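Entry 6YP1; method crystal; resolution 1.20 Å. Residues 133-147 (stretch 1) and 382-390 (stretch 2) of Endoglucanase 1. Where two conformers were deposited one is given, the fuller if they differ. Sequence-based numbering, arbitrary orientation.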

# COMPACT_ATOMS: atom_id res chain seq x y z
N VAL A 133 -3.23 4.53 13.98
CA VAL A 133 -2.11 3.59 13.85
C VAL A 133 -1.37 3.46 15.16
O VAL A 133 -1.29 4.39 15.97
CB VAL A 133 -1.15 4.02 12.68
CG1 VAL A 133 -0.46 5.33 12.98
CG2 VAL A 133 -0.21 2.92 12.28
N ASP A 134 -0.80 2.27 15.35
CA ASP A 134 0.19 1.98 16.37
C ASP A 134 1.47 1.57 15.64
O ASP A 134 1.52 0.49 15.04
CB ASP A 134 -0.29 0.86 17.29
CG ASP A 134 0.73 0.46 18.33
OD1 ASP A 134 1.86 0.87 18.29
OD2 ASP A 134 0.38 -0.42 19.16
N ALA A 135 2.46 2.47 15.68
CA ALA A 135 3.73 2.29 14.99
C ALA A 135 4.87 1.91 15.92
O ALA A 135 6.03 1.83 15.46
CB ALA A 135 4.10 3.56 14.24
N THR A 136 4.59 1.61 17.18
CA THR A 136 5.65 1.43 18.18
C THR A 136 6.60 0.30 17.82
O THR A 136 7.79 0.40 18.20
CB THR A 136 5.02 1.18 19.58
OG1 THR A 136 4.18 -0.01 19.54
CG2 THR A 136 4.24 2.36 20.08
N LYS A 137 6.12 -0.77 17.21
CA LYS A 137 6.92 -1.96 16.95
C LYS A 137 7.51 -1.95 15.53
O LYS A 137 7.80 -3.00 14.95
CB LYS A 137 6.12 -3.22 17.27
CG LYS A 137 5.77 -3.41 18.74
CD LYS A 137 5.23 -4.78 19.13
CE LYS A 137 6.15 -6.00 19.03
NZ LYS A 137 5.51 -7.31 18.62
N LEU A 138 7.76 -0.76 14.99
CA LEU A 138 8.34 -0.57 13.68
C LEU A 138 9.65 0.19 13.80
O LEU A 138 9.66 1.44 13.82
CB LEU A 138 7.38 0.16 12.75
CG LEU A 138 6.03 -0.51 12.51
CD1 LEU A 138 5.11 0.45 11.81
CD2 LEU A 138 6.21 -1.79 11.71
N PRO A 139 10.78 -0.49 13.90
CA PRO A 139 12.07 0.20 13.96
C PRO A 139 12.53 0.61 12.56
O PRO A 139 11.94 0.29 11.53
CB PRO A 139 12.99 -0.87 14.57
CG PRO A 139 12.46 -2.14 13.98
CD PRO A 139 10.96 -1.94 14.07
N CYS A 140 13.70 1.27 12.54
CA CYS A 140 14.41 1.60 11.28
C CYS A 140 14.39 0.38 10.34
O CYS A 140 14.62 -0.76 10.77
CB CYS A 140 15.91 1.87 11.53
SG CYS A 140 16.29 3.30 12.55
N GLY A 141 14.16 0.67 9.07
CA GLY A 141 14.19 -0.34 8.02
C GLY A 141 12.87 -1.02 7.81
O GLY A 141 12.69 -1.67 6.75
N MET A 142 11.93 -0.95 8.74
CA MET A 142 10.60 -1.51 8.49
C MET A 142 9.74 -0.53 7.69
O MET A 142 9.83 0.67 7.92
CB MET A 142 9.90 -1.87 9.79
CG MET A 142 10.47 -3.09 10.47
SD MET A 142 10.48 -4.61 9.54
CE MET A 142 8.78 -4.72 9.03
N ASN A 143 8.89 -1.08 6.84
CA ASN A 143 7.89 -0.27 6.12
C ASN A 143 6.54 -0.83 6.41
O ASN A 143 6.24 -1.97 6.03
CB ASN A 143 8.21 -0.26 4.63
CG ASN A 143 7.31 0.67 3.81
OD1 ASN A 143 6.17 0.93 4.16
ND2 ASN A 143 7.82 1.11 2.66
N SER A 144 5.73 -0.08 7.18
CA SER A 144 4.28 -0.34 7.22
C SER A 144 3.66 0.56 6.15
O SER A 144 3.90 1.77 6.15
CB SER A 144 3.69 -0.09 8.61
OG SER A 144 3.62 1.24 9.02
N ALA A 145 2.88 -0.07 5.26
CA ALA A 145 2.34 0.63 4.12
C ALA A 145 0.81 0.54 4.15
O ALA A 145 0.22 -0.49 4.49
CB ALA A 145 2.90 0.08 2.85
N LEU A 146 0.19 1.64 3.71
CA LEU A 146 -1.26 1.74 3.50
C LEU A 146 -1.37 2.63 2.28
O LEU A 146 -0.91 3.77 2.28
CB LEU A 146 -1.94 2.26 4.78
CG LEU A 146 -3.45 2.42 4.69
CD1 LEU A 146 -4.06 2.39 6.08
CD2 LEU A 146 -3.85 3.71 3.98
N TYR A 147 -1.89 2.07 1.19
CA TYR A 147 -1.75 2.73 -0.11
C TYR A 147 -2.85 2.27 -1.04
O TYR A 147 -3.63 1.37 -0.75
CB TYR A 147 -0.37 2.46 -0.69
CG TYR A 147 0.01 1.03 -1.01
CD1 TYR A 147 0.38 0.16 -0.01
CD2 TYR A 147 -0.00 0.57 -2.31
CE1 TYR A 147 0.83 -1.11 -0.32
CE2 TYR A 147 0.44 -0.69 -2.62
CZ TYR A 147 0.89 -1.53 -1.63
OH TYR A 147 1.37 -2.79 -1.92
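Stretch 2 (382-390) PEVTYTNLR

Stretch 2 is a strand that begins at Glu-383 and runs on past Arg-390, extended except at Asn-388, whose backbone is in the left-handed region; it is led in by Pro-382, and it meets stretch 1 in two ways. Beside the strand that includes Val-133 and Asp-134 it runs antiparallel, as a neighbour in the same sheet. Over the later strand, which carries Ser-144 and Leu-146, it passes in nearly the same direction, the axes 8.2 Å apart at closest approach and crossing at -25°, so that side chains rather than backbones fill the gap.

The sheet pairing places Val-133 opposite Tyr-386, CA to CA 4.8 Å, and Asp-134 opposite Thr-385, CA to CA 5.4 Å. Asp-134 N donates to Thr-385 O at 3.1 Å with a nearly straight angle of 161°, and the same carbonyl receives a CA-H...O contact from Val-133 CA at 3.4 Å. Stretch 1 then leaves the strand through a type I turn from Ala-135 to Leu-138, closed by Leu-138 N to Ala-135 O at 3.1 Å. The carboxylate of Asp-134 steadies this turn: its OD1 accepts from Thr-136 N at 3.0 Å and from Thr-136 OG1 at 2.8 Å.

Where the backbones separate, water 1 takes over the pairing. It donates to Asp-134 O at 2.8 Å and to Glu-383 O at 2.7 Å, and accepts from Lys-137 N at 2.9 Å, satisfying polar groups of both stretches at once. Beyond it, Glu-383 N reaches Lys-137 O in a weak hydrogen bond of 3.5 Å, while Pro-382 CA makes a CA-H...O contact with that oxygen at 3.3 Å; proline, lacking an amide hydrogen, can still offer this one. The long side chain of Lys-137 brings NZ to Glu-383 OE2 at 2.8 Å, a salt bridge between partly exposed residues.

The sheet face bearing Val-133 and Tyr-386, opposite the one bearing Asp-134 and Thr-385, is buried. Branched Val-384 suits an extended backbone and packs its CG2 against Val-133 CG2 at 3.8 Å, Ser-144 CB at 3.8 Å and Leu-138 CD1 at 4.0 Å. Met-142 SD lies 3.9 Å from Pro-382 CB. Tyr-386 combines an apolar ring with a polar tip: Leu-146 CD1 sits over the ring face, 4.1 Å from its centroid, in a CH-pi contact, while Tyr-386 OH lies 2.9 Å from Ala-145 O. Ser-144 packs close to that tip, its CB 3.4 Å from Tyr-386 OH, and its own hydroxyl is hydrogen-bonded elsewhere in the structure. Leu-389 CD2 extends the apolar layer, 4.2 Å from Leu-146 CD1.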

# COMPACT_ATOMS: atom_id res chain seq x y z
N PRO A 382 8.38 -7.37 14.54
CA PRO A 382 7.78 -6.13 14.06
C PRO A 382 6.34 -6.36 13.64
O PRO A 382 5.98 -7.41 13.09
CB PRO A 382 8.66 -5.78 12.84
CG PRO A 382 9.92 -6.53 13.03
CD PRO A 382 9.50 -7.84 13.70
N GLU A 383 5.51 -5.34 13.86
CA GLU A 383 4.09 -5.43 13.54
C GLU A 383 3.52 -4.03 13.47
O GLU A 383 4.14 -3.09 14.03
CB GLU A 383 3.32 -6.27 14.57
CG GLU A 383 3.46 -5.78 16.03
CD GLU A 383 2.49 -6.52 16.91
OE1 GLU A 383 1.27 -6.22 16.83
OE2 GLU A 383 2.90 -7.42 17.65
N VAL A 384 2.36 -3.90 12.84
CA VAL A 384 1.60 -2.64 12.80
C VAL A 384 0.14 -2.98 13.01
O VAL A 384 -0.31 -4.06 12.64
CB VAL A 384 1.83 -1.90 11.46
CG1 VAL A 384 1.30 -2.67 10.27
CG2 VAL A 384 1.28 -0.48 11.49
N THR A 385 -0.60 -2.04 13.59
CA THR A 385 -2.05 -2.12 13.68
C THR A 385 -2.64 -0.86 13.10
O THR A 385 -2.27 0.24 13.51
CB THR A 385 -2.51 -2.37 15.12
OG1 THR A 385 -1.94 -3.57 15.59
CG2 THR A 385 -4.01 -2.52 15.22
N TYR A 386 -3.58 -1.04 12.17
CA TYR A 386 -4.39 0.06 11.60
C TYR A 386 -5.78 -0.06 12.13
O TYR A 386 -6.35 -1.17 12.10
CB TYR A 386 -4.41 -0.07 10.06
CG TYR A 386 -3.05 -0.02 9.38
CD1 TYR A 386 -2.22 1.04 9.52
CD2 TYR A 386 -2.65 -1.01 8.51
CE1 TYR A 386 -1.01 1.14 8.82
CE2 TYR A 386 -1.45 -0.96 7.84
CZ TYR A 386 -0.64 0.12 7.98
OH TYR A 386 0.56 0.24 7.32
N THR A 387 -6.38 1.04 12.58
CA THR A 387 -7.66 0.99 13.25
C THR A 387 -8.54 2.11 12.75
O THR A 387 -8.12 3.21 12.44
CB THR A 387 -7.46 1.03 14.78
OG1 THR A 387 -6.56 0.02 15.18
CG2 THR A 387 -8.73 0.94 15.57
N ASN A 388 -9.87 1.82 12.72
CA ASN A 388 -10.87 2.83 12.36
C ASN A 388 -10.60 3.43 10.99
O ASN A 388 -10.60 4.67 10.83
CB ASN A 388 -10.98 3.91 13.45
CG ASN A 388 -11.40 3.36 14.79
OD1 ASN A 388 -12.30 2.51 14.86
ND2 ASN A 388 -10.75 3.83 15.85
N LEU A 389 -10.42 2.59 10.00
CA LEU A 389 -10.30 3.11 8.62
C LEU A 389 -11.59 3.85 8.29
O LEU A 389 -12.69 3.30 8.47
CB LEU A 389 -10.12 1.96 7.62
CG LEU A 389 -8.96 0.99 7.81
CD1 LEU A 389 -8.89 -0.00 6.70
CD2 LEU A 389 -7.67 1.61 8.00
N ARG A 390 -11.46 5.06 7.74
CA ARG A 390 -12.65 5.89 7.52
C ARG A 390 -12.37 6.89 6.44
O ARG A 390 -11.25 7.42 6.33
CB ARG A 390 -13.10 6.46 8.85
CG ARG A 390 -12.13 7.40 9.52
CD ARG A 390 -12.48 7.56 10.98
NE ARG A 390 -11.62 8.47 11.73
CZ ARG A 390 -10.56 8.14 12.44
NH1 ARG A 390 -9.95 6.99 12.36
NH2 ARG A 390 -10.03 9.06 13.22
O HOH W 1 3.56 -1.19 15.93